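Local atomic coordinates of catalase A (Saccharomyces cerevisiae, PDB entry 1A4E), a protein that probably breaks down hydrogen peroxide from peroxisomal oxidases into water and oxygen, using heme as cofactor, and so protects the cell from peroxide damage. Residues 169-181 against 422-436. Residues are numbered along the deposited sequence; the frame is centred on the assembly and turned at random.
Sequences TPENQVAIHQVMI and TSPGDVDFVQARNLY
T422 pins its loop to the turn at P170-V174. Its OG1 donates to P170 O at 2.8 Å, on a lone pair. With OG1 anti to its own carbonyl carbon (chi1 -48°), the hydroxyl faces the turn, where V174 N also reaches it in a weak bond. T422 N also donates to E171 O. A valine here would probably leave P170 O without its hydroxyl donor and V174 N without this weak acceptor, with the loop held less firmly. Next along, V174 CG2 rests on the carboxylate of D428, which is salt-bridged to K284 and R137. Q173 OE1 meets the edge of the F429 ring near CZ, and I176 CG2 packs against CD2.

Further on, helices 176-181 and 430-436 run 22° from parallel, their axes 8.5 Å apart at closest approach. A432 sits where they come nearest, its CB on H177 CA and I176 CG2; its small side chain is consistent with this. Q431 CB lies over one H177 ring face in a CH-pi contact, 4.0 Å from the centroid, and the Q431 amide stands nearly upright to the ring (84°). H177 ND1 is hydrogen-bonded to T283 O, and Q431 OE1 to V285 N. The bent M180 chain carries CE to Y436 CB at 3.7 Å, while its CB meets L435 CD1.

The contact joins the catalase region to the C-terminal helices. Helix 462-473 packs on I176 and M180, helix 445-457 on M180 and Y436.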
ATOM      1  N   THR B 169      10.291  19.612 -30.695  1.00 35.50           N
ATOM      2  CA  THR B 169       9.896  18.525 -31.600  1.00 33.78           C
ATOM      3  C   THR B 169       8.682  19.022 -32.376  1.00 37.04           C
ATOM      4  O   THR B 169       7.765  19.538 -31.738  1.00 37.32           O
ATOM      5  CB  THR B 169       9.521  17.259 -30.803  1.00 31.67           C
ATOM      6  OG1 THR B 169      10.707  16.884 -30.144  1.00 31.35           O
ATOM      7  CG2 THR B 169       9.063  16.073 -31.630  1.00 28.07           C
ATOM      8  N   PRO B 170       8.647  18.963 -33.722  1.00 39.18           N
ATOM      9  CA  PRO B 170       7.689  19.679 -34.564  1.00 39.21           C
ATOM     10  C   PRO B 170       6.229  19.527 -34.183  1.00 38.44           C
ATOM     11  O   PRO B 170       5.516  20.524 -34.092  1.00 40.31           O
ATOM     12  CB  PRO B 170       7.994  19.179 -35.959  1.00 38.71           C
ATOM     13  CG  PRO B 170       9.494  19.002 -35.879  1.00 39.62           C
ATOM     14  CD  PRO B 170       9.632  18.275 -34.553  1.00 38.58           C
ATOM     15  N   GLU B 171       5.811  18.292 -33.879  1.00 37.61           N
ATOM     16  CA  GLU B 171       4.436  18.007 -33.475  1.00 37.83           C
ATOM     17  C   GLU B 171       4.076  18.440 -32.056  1.00 34.28           C
ATOM     18  O   GLU B 171       2.908  18.421 -31.685  1.00 35.71           O
ATOM     19  CB  GLU B 171       4.130  16.504 -33.619  1.00 39.49           C
ATOM     20  CG  GLU B 171       5.100  15.483 -33.025  1.00 49.10           C
ATOM     21  CD  GLU B 171       6.293  15.060 -33.893  1.00 55.32           C
ATOM     22  OE1 GLU B 171       6.591  15.683 -34.920  1.00 55.09           O
ATOM     23  OE2 GLU B 171       6.937  14.078 -33.523  1.00 57.77           O
ATOM     24  N   ASN B 172       5.063  18.854 -31.261  1.00 30.94           N
ATOM     25  CA  ASN B 172       4.850  19.346 -29.910  1.00 31.26           C
ATOM     26  C   ASN B 172       4.950  20.863 -29.831  1.00 32.45           C
ATOM     27  O   ASN B 172       4.591  21.435 -28.800  1.00 32.98           O
ATOM     28  CB  ASN B 172       5.878  18.773 -28.948  1.00 28.52           C
ATOM     29  CG  ASN B 172       5.918  17.261 -28.892  1.00 30.19           C
ATOM     30  OD1 ASN B 172       4.953  16.564 -29.182  1.00 30.87           O
ATOM     31  ND2 ASN B 172       7.060  16.705 -28.514  1.00 29.53           N
ATOM     32  N   GLN B 173       5.369  21.564 -30.895  1.00 32.24           N
ATOM     33  CA  GLN B 173       5.634  23.009 -30.936  1.00 31.28           C
ATOM     34  C   GLN B 173       4.341  23.788 -30.681  1.00 28.67           C
ATOM     35  O   GLN B 173       4.464  25.054 -30.497  1.00 27.48           O
ATOM     36  CB  GLN B 173       6.194  23.400 -32.304  1.00 34.23           C
ATOM     37  CG  GLN B 173       7.500  22.681 -32.642  1.00 35.79           C
ATOM     38  CD  GLN B 173       8.055  23.064 -34.015  1.00 41.32           C
ATOM     39  OE1 GLN B 173       7.448  23.870 -34.720  1.00 42.98           O
ATOM     40  NE2 GLN B 173       9.183  22.530 -34.444  1.00 20.00           N
ATOM     41  N   VAL B 174       3.154  23.226 -30.632  1.00 28.67           N
ATOM     42  CA  VAL B 174       1.911  23.894 -30.243  1.00 29.65           C
ATOM     43  C   VAL B 174       1.995  24.383 -28.785  1.00 28.77           C
ATOM     44  O   VAL B 174       1.152  25.132 -28.303  1.00 29.19           O
ATOM     45  CB  VAL B 174       0.727  22.876 -30.496  1.00 30.59           C
ATOM     46  CG1 VAL B 174       0.725  21.724 -29.517  1.00 28.48           C
ATOM     47  CG2 VAL B 174      -0.579  23.634 -30.410  1.00 32.00           C
ATOM     48  N   ALA B 175       3.058  23.986 -28.068  1.00 29.41           N
ATOM     49  CA  ALA B 175       3.366  24.443 -26.723  1.00 28.66           C
ATOM     50  C   ALA B 175       3.880  25.877 -26.652  1.00 28.45           C
ATOM     51  O   ALA B 175       3.922  26.440 -25.562  1.00 29.48           O
ATOM     52  CB  ALA B 175       4.429  23.550 -26.113  1.00 26.16           C
ATOM     53  N   ILE B 176       4.233  26.479 -27.799  1.00 29.33           N
ATOM     54  CA  ILE B 176       4.878  27.789 -27.882  1.00 29.51           C
ATOM     55  C   ILE B 176       4.127  28.949 -27.219  1.00 30.58           C
ATOM     56  O   ILE B 176       4.787  29.791 -26.603  1.00 32.42           O
ATOM     57  CB  ILE B 176       5.186  27.989 -29.431  1.00 29.92           C
ATOM     58  CG1 ILE B 176       6.553  28.664 -29.565  1.00 28.88           C
ATOM     59  CG2 ILE B 176       4.079  28.737 -30.160  1.00 24.80           C
ATOM     60  CD1 ILE B 176       6.868  30.006 -28.905  1.00 26.67           C
ATOM     61  N   HIS B 177       2.781  29.003 -27.256  1.00 28.56           N
ATOM     62  CA  HIS B 177       2.016  30.054 -26.582  1.00 27.34           C
ATOM     63  C   HIS B 177       2.295  29.968 -25.083  1.00 30.66           C
ATOM     64  O   HIS B 177       2.573  30.981 -24.437  1.00 32.89           O
ATOM     65  CB  HIS B 177       0.527  29.847 -26.879  1.00 25.10           C
ATOM     66  CG  HIS B 177      -0.445  30.947 -26.452  1.00 25.66           C
ATOM     67  ND1 HIS B 177      -1.763  30.908 -26.604  1.00 23.79           N
ATOM     68  CD2 HIS B 177      -0.139  32.133 -25.829  1.00 23.54           C
ATOM     69  CE1 HIS B 177      -2.263  32.003 -26.098  1.00 24.40           C
ATOM     70  NE2 HIS B 177      -1.280  32.737 -25.637  1.00 27.10           N
ATOM     71  N   GLN B 178       2.285  28.735 -24.550  1.00 30.22           N
ATOM     72  CA  GLN B 178       2.573  28.513 -23.151  1.00 30.63           C
ATOM     73  C   GLN B 178       4.031  28.768 -22.795  1.00 30.81           C
ATOM     74  O   GLN B 178       4.280  29.335 -21.729  1.00 31.08           O
ATOM     75  CB  GLN B 178       2.206  27.085 -22.765  1.00 30.72           C
ATOM     76  CG  GLN B 178       2.478  26.751 -21.307  1.00 27.83           C
ATOM     77  CD  GLN B 178       1.852  27.654 -20.264  1.00 29.96           C
ATOM     78  OE1 GLN B 178       2.419  27.932 -19.208  1.00 32.26           O
ATOM     79  NE2 GLN B 178       0.645  28.120 -20.520  1.00 32.24           N
ATOM     80  N   VAL B 179       4.991  28.388 -23.656  1.00 29.40           N
ATOM     81  CA  VAL B 179       6.406  28.611 -23.370  1.00 27.79           C
ATOM     82  C   VAL B 179       6.689  30.108 -23.280  1.00 30.71           C
ATOM     83  O   VAL B 179       7.484  30.524 -22.439  1.00 33.06           O
ATOM     84  CB  VAL B 179       7.241  27.933 -24.472  1.00 25.67           C
ATOM     85  CG1 VAL B 179       8.721  28.219 -24.308  1.00 25.15           C
ATOM     86  CG2 VAL B 179       7.043  26.429 -24.368  1.00 26.87           C
ATOM     87  N   MET B 180       5.984  30.914 -24.094  1.00 30.81           N
ATOM     88  CA  MET B 180       6.085  32.364 -24.074  1.00 31.37           C
ATOM     89  C   MET B 180       5.644  32.939 -22.737  1.00 31.90           C
ATOM     90  O   MET B 180       6.309  33.817 -22.184  1.00 31.64           O
ATOM     91  CB  MET B 180       5.213  32.971 -25.163  1.00 35.23           C
ATOM     92  CG  MET B 180       5.716  32.813 -26.591  1.00 37.53           C
ATOM     93  SD  MET B 180       7.178  33.819 -26.916  1.00 39.41           S
ATOM     94  CE  MET B 180       6.306  35.349 -27.071  1.00 37.18           C
ATOM     95  N   ILE B 181       4.517  32.434 -22.208  1.00 31.79           N
ATOM     96  CA  ILE B 181       4.007  32.868 -20.909  1.00 31.56           C
ATOM     97  C   ILE B 181       4.929  32.407 -19.777  1.00 32.38           C
ATOM     98  O   ILE B 181       5.227  33.190 -18.878  1.00 33.34           O
ATOM     99  CB  ILE B 181       2.573  32.309 -20.709  1.00 31.08           C
ATOM    100  CG1 ILE B 181       1.643  32.900 -21.755  1.00 28.89           C
ATOM    101  CG2 ILE B 181       2.045  32.676 -19.321  1.00 27.51           C
ATOM    102  CD1 ILE B 181       0.290  32.182 -21.819  1.00 28.69           C
ATOM    103  N   THR B 422       1.039  19.627 -34.063  1.00 30.11           N
ATOM    104  CA  THR B 422       1.040  21.028 -34.495  1.00 33.01           C
ATOM    105  C   THR B 422       0.508  21.137 -35.923  1.00 34.57           C
ATOM    106  O   THR B 422       0.967  20.455 -36.844  1.00 34.46           O
ATOM    107  CB  THR B 422       2.465  21.639 -34.480  1.00 33.77           C
ATOM    108  OG1 THR B 422       3.021  21.296 -33.222  1.00 36.99           O
ATOM    109  CG2 THR B 422       2.498  23.161 -34.659  1.00 28.83           C
ATOM    110  N   SER B 423      -0.554  21.933 -36.048  1.00 36.71           N
ATOM    111  CA  SER B 423      -1.209  22.202 -37.319  1.00 39.26           C
ATOM    112  C   SER B 423      -0.281  22.904 -38.301  1.00 40.93           C
ATOM    113  O   SER B 423       0.539  23.721 -37.874  1.00 41.59           O
ATOM    114  CB  SER B 423      -2.439  23.078 -37.106  1.00 37.21           C
ATOM    115  OG  SER B 423      -3.407  22.449 -36.281  1.00 39.31           O
ATOM    116  N   PRO B 424      -0.334  22.619 -39.614  1.00 41.61           N
ATOM    117  CA  PRO B 424       0.405  23.355 -40.629  1.00 40.71           C
ATOM    118  C   PRO B 424      -0.052  24.804 -40.689  1.00 40.52           C
ATOM    119  O   PRO B 424      -1.176  25.154 -40.317  1.00 41.85           O
ATOM    120  CB  PRO B 424       0.155  22.571 -41.898  1.00 39.86           C
ATOM    121  CG  PRO B 424      -1.206  21.964 -41.667  1.00 42.18           C
ATOM    122  CD  PRO B 424      -1.081  21.520 -40.219  1.00 42.52           C
ATOM    123  N   GLY B 425       0.878  25.653 -41.112  1.00 40.39           N
ATOM    124  CA  GLY B 425       0.595  27.068 -41.214  1.00 44.46           C
ATOM    125  C   GLY B 425       0.989  27.818 -39.955  1.00 47.05           C
ATOM    126  O   GLY B 425       1.905  27.443 -39.216  1.00 47.43           O
ATOM    127  N   ASP B 426       0.232  28.882 -39.701  1.00 46.42           N
ATOM    128  CA  ASP B 426       0.553  29.764 -38.606  1.00 45.67           C
ATOM    129  C   ASP B 426      -0.464  29.813 -37.476  1.00 44.17           C
ATOM    130  O   ASP B 426      -0.247  30.522 -36.491  1.00 42.12           O
ATOM    131  CB  ASP B 426       0.763  31.138 -39.211  1.00 48.60           C
ATOM    132  CG  ASP B 426       1.625  32.034 -38.344  1.00 54.54           C
ATOM    133  OD1 ASP B 426       2.751  31.640 -38.021  1.00 57.79           O
ATOM    134  OD2 ASP B 426       1.152  33.115 -38.000  1.00 54.45           O
ATOM    135  N   VAL B 427      -1.557  29.043 -37.572  1.00 42.14           N
ATOM    136  CA  VAL B 427      -2.630  29.055 -36.582  1.00 40.18           C
ATOM    137  C   VAL B 427      -2.188  28.776 -35.139  1.00 39.24           C
ATOM    138  O   VAL B 427      -2.725  29.377 -34.209  1.00 39.91           O
ATOM    139  CB  VAL B 427      -3.717  28.039 -37.083  1.00 40.81           C
ATOM    140  CG1 VAL B 427      -3.178  26.611 -37.065  1.00 38.96           C
ATOM    141  CG2 VAL B 427      -4.976  28.179 -36.228  1.00 41.26           C
ATOM    142  N   ASP B 428      -1.185  27.914 -34.936  1.00 36.65           N
ATOM    143  CA  ASP B 428      -0.668  27.611 -33.611  1.00 34.55           C
ATOM    144  C   ASP B 428       0.487  28.492 -33.172  1.00 34.12           C
ATOM    145  O   ASP B 428       1.071  28.278 -32.112  1.00 38.05           O
ATOM    146  CB  ASP B 428      -0.238  26.154 -33.555  1.00 32.38           C
ATOM    147  CG  ASP B 428      -1.372  25.158 -33.796  1.00 34.88           C
ATOM    148  OD1 ASP B 428      -2.534  25.467 -33.538  1.00 37.97           O
ATOM    149  OD2 ASP B 428      -1.092  24.054 -34.241  1.00 35.23           O
ATOM    150  N   PHE B 429       0.825  29.499 -33.985  1.00 32.62           N
ATOM    151  CA  PHE B 429       1.855  30.467 -33.648  1.00 31.14           C
ATOM    152  C   PHE B 429       1.307  31.881 -33.544  1.00 32.09           C
ATOM    153  O   PHE B 429       1.934  32.730 -32.911  1.00 34.32           O
ATOM    154  CB  PHE B 429       2.973  30.439 -34.692  1.00 30.09           C
ATOM    155  CG  PHE B 429       3.882  29.227 -34.534  1.00 31.12           C
ATOM    156  CD1 PHE B 429       3.517  27.994 -35.081  1.00 31.05           C
ATOM    157  CD2 PHE B 429       5.071  29.344 -33.805  1.00 31.98           C
ATOM    158  CE1 PHE B 429       4.335  26.881 -34.885  1.00 32.38           C
ATOM    159  CE2 PHE B 429       5.885  28.224 -33.618  1.00 33.49           C
ATOM    160  CZ  PHE B 429       5.518  26.994 -34.158  1.00 32.41           C
ATOM    161  N   VAL B 430       0.118  32.129 -34.111  1.00 32.26           N
ATOM    162  CA  VAL B 430      -0.521  33.442 -34.109  1.00 34.90           C
ATOM    163  C   VAL B 430      -0.650  34.065 -32.722  1.00 34.59           C
ATOM    164  O   VAL B 430      -0.144  35.162 -32.497  1.00 35.96           O
ATOM    165  CB  VAL B 430      -1.916  33.304 -34.801  1.00 35.77           C
ATOM    166  CG1 VAL B 430      -2.835  34.496 -34.578  1.00 41.25           C
ATOM    167  CG2 VAL B 430      -1.690  33.302 -36.293  1.00 37.40           C
ATOM    168  N   GLN B 431      -1.290  33.369 -31.774  1.00 35.10           N
ATOM    169  CA  GLN B 431      -1.501  33.891 -30.426  1.00 33.67           C
ATOM    170  C   GLN B 431      -0.245  34.071 -29.598  1.00 32.19           C
ATOM    171  O   GLN B 431      -0.201  34.942 -28.732  1.00 32.98           O
ATOM    172  CB  GLN B 431      -2.459  32.992 -29.671  1.00 31.70           C
ATOM    173  CG  GLN B 431      -3.844  33.052 -30.298  1.00 32.49           C
ATOM    174  CD  GLN B 431      -4.911  32.323 -29.511  1.00 35.05           C
ATOM    175  OE1 GLN B 431      -4.637  31.727 -28.474  1.00 40.51           O
ATOM    176  NE2 GLN B 431      -6.161  32.347 -29.973  1.00 37.04           N
ATOM    177  N   ALA B 432       0.793  33.273 -29.866  1.00 32.94           N
ATOM    178  CA  ALA B 432       2.076  33.449 -29.204  1.00 34.98           C
ATOM    179  C   ALA B 432       2.677  34.787 -29.626  1.00 36.52           C
ATOM    180  O   ALA B 432       3.227  35.531 -28.815  1.00 36.62           O
ATOM    181  CB  ALA B 432       3.026  32.336 -29.607  1.00 32.73           C
ATOM    182  N   ARG B 433       2.490  35.119 -30.909  1.00 39.66           N
ATOM    183  CA  ARG B 433       2.989  36.359 -31.471  1.00 42.47           C
ATOM    184  C   ARG B 433       2.213  37.586 -30.995  1.00 41.96           C
ATOM    185  O   ARG B 433       2.829  38.614 -30.710  1.00 41.84           O
ATOM    186  CB  ARG B 433       2.942  36.253 -32.981  1.00 41.37           C
ATOM    187  CG  ARG B 433       3.779  37.324 -33.649  1.00 42.52           C
ATOM    188  CD  ARG B 433       3.677  37.162 -35.143  1.00 41.90           C
ATOM    189  NE  ARG B 433       4.156  35.858 -35.553  1.00 38.65           N
ATOM    190  CZ  ARG B 433       3.465  35.102 -36.399  1.00 38.99           C
ATOM    191  NH1 ARG B 433       2.296  35.494 -36.914  1.00 37.21           N
ATOM    192  NH2 ARG B 433       3.973  33.927 -36.730  1.00 36.19           N
ATOM    193  N   ASN B 434       0.884  37.512 -30.873  1.00 41.81           N
ATOM    194  CA  ASN B 434       0.136  38.667 -30.357  1.00 45.46           C
ATOM    195  C   ASN B 434       0.408  38.841 -28.861  1.00 44.46           C
ATOM    196  O   ASN B 434       0.292  39.951 -28.364  1.00 45.21           O
ATOM    197  CB  ASN B 434      -1.362  38.458 -30.577  1.00 49.32           C
ATOM    198  CG  ASN B 434      -1.734  38.301 -32.051  1.00 20.00           C
ATOM    199  OD1 ASN B 434      -1.495  39.208 -32.846  1.00 20.00           O
ATOM    200  ND2 ASN B 434      -2.311  37.190 -32.471  1.00 20.00           N
ATOM    201  N   LEU B 435       0.825  37.763 -28.167  1.00 44.41           N
ATOM    202  CA  LEU B 435       1.229  37.841 -26.763  1.00 44.73           C
ATOM    203  C   LEU B 435       2.553  38.598 -26.687  1.00 45.19           C
ATOM    204  O   LEU B 435       2.732  39.404 -25.772  1.00 44.74           O
ATOM    205  CB  LEU B 435       1.379  36.410 -26.165  1.00 42.41           C
ATOM    206  CG  LEU B 435       1.729  36.073 -24.690  1.00 39.33           C
ATOM    207  CD1 LEU B 435       3.234  36.032 -24.495  1.00 37.76           C
ATOM    208  CD2 LEU B 435       1.077  37.086 -23.766  1.00 36.81           C
ATOM    209  N   TYR B 436       3.467  38.365 -27.648  1.00 44.39           N
ATOM    210  CA  TYR B 436       4.739  39.072 -27.709  1.00 46.02           C
ATOM    211  C   TYR B 436       4.521  40.574 -27.896  1.00 48.59           C
ATOM    212  O   TYR B 436       5.198  41.385 -27.263  1.00 49.33           O
ATOM    213  CB  TYR B 436       5.589  38.529 -28.866  1.00 43.51           C
ATOM    214  CG  TYR B 436       6.995  39.123 -28.897  1.00 43.34           C
ATOM    215  CD1 TYR B 436       7.831  38.989 -27.784  1.00 42.57           C
ATOM    216  CD2 TYR B 436       7.447  39.805 -30.031  1.00 42.43           C
ATOM    217  CE1 TYR B 436       9.114  39.536 -27.798  1.00 40.90           C
ATOM    218  CE2 TYR B 436       8.731  40.354 -30.048  1.00 42.62           C
ATOM    219  CZ  TYR B 436       9.551  40.214 -28.930  1.00 41.87           C
ATOM    220  OH  TYR B 436      10.825  40.735 -28.948  1.00 45.84           O
TER
HETATM  221  O   HOH W   1       0.682  27.565 -29.426  1.00 31.18           O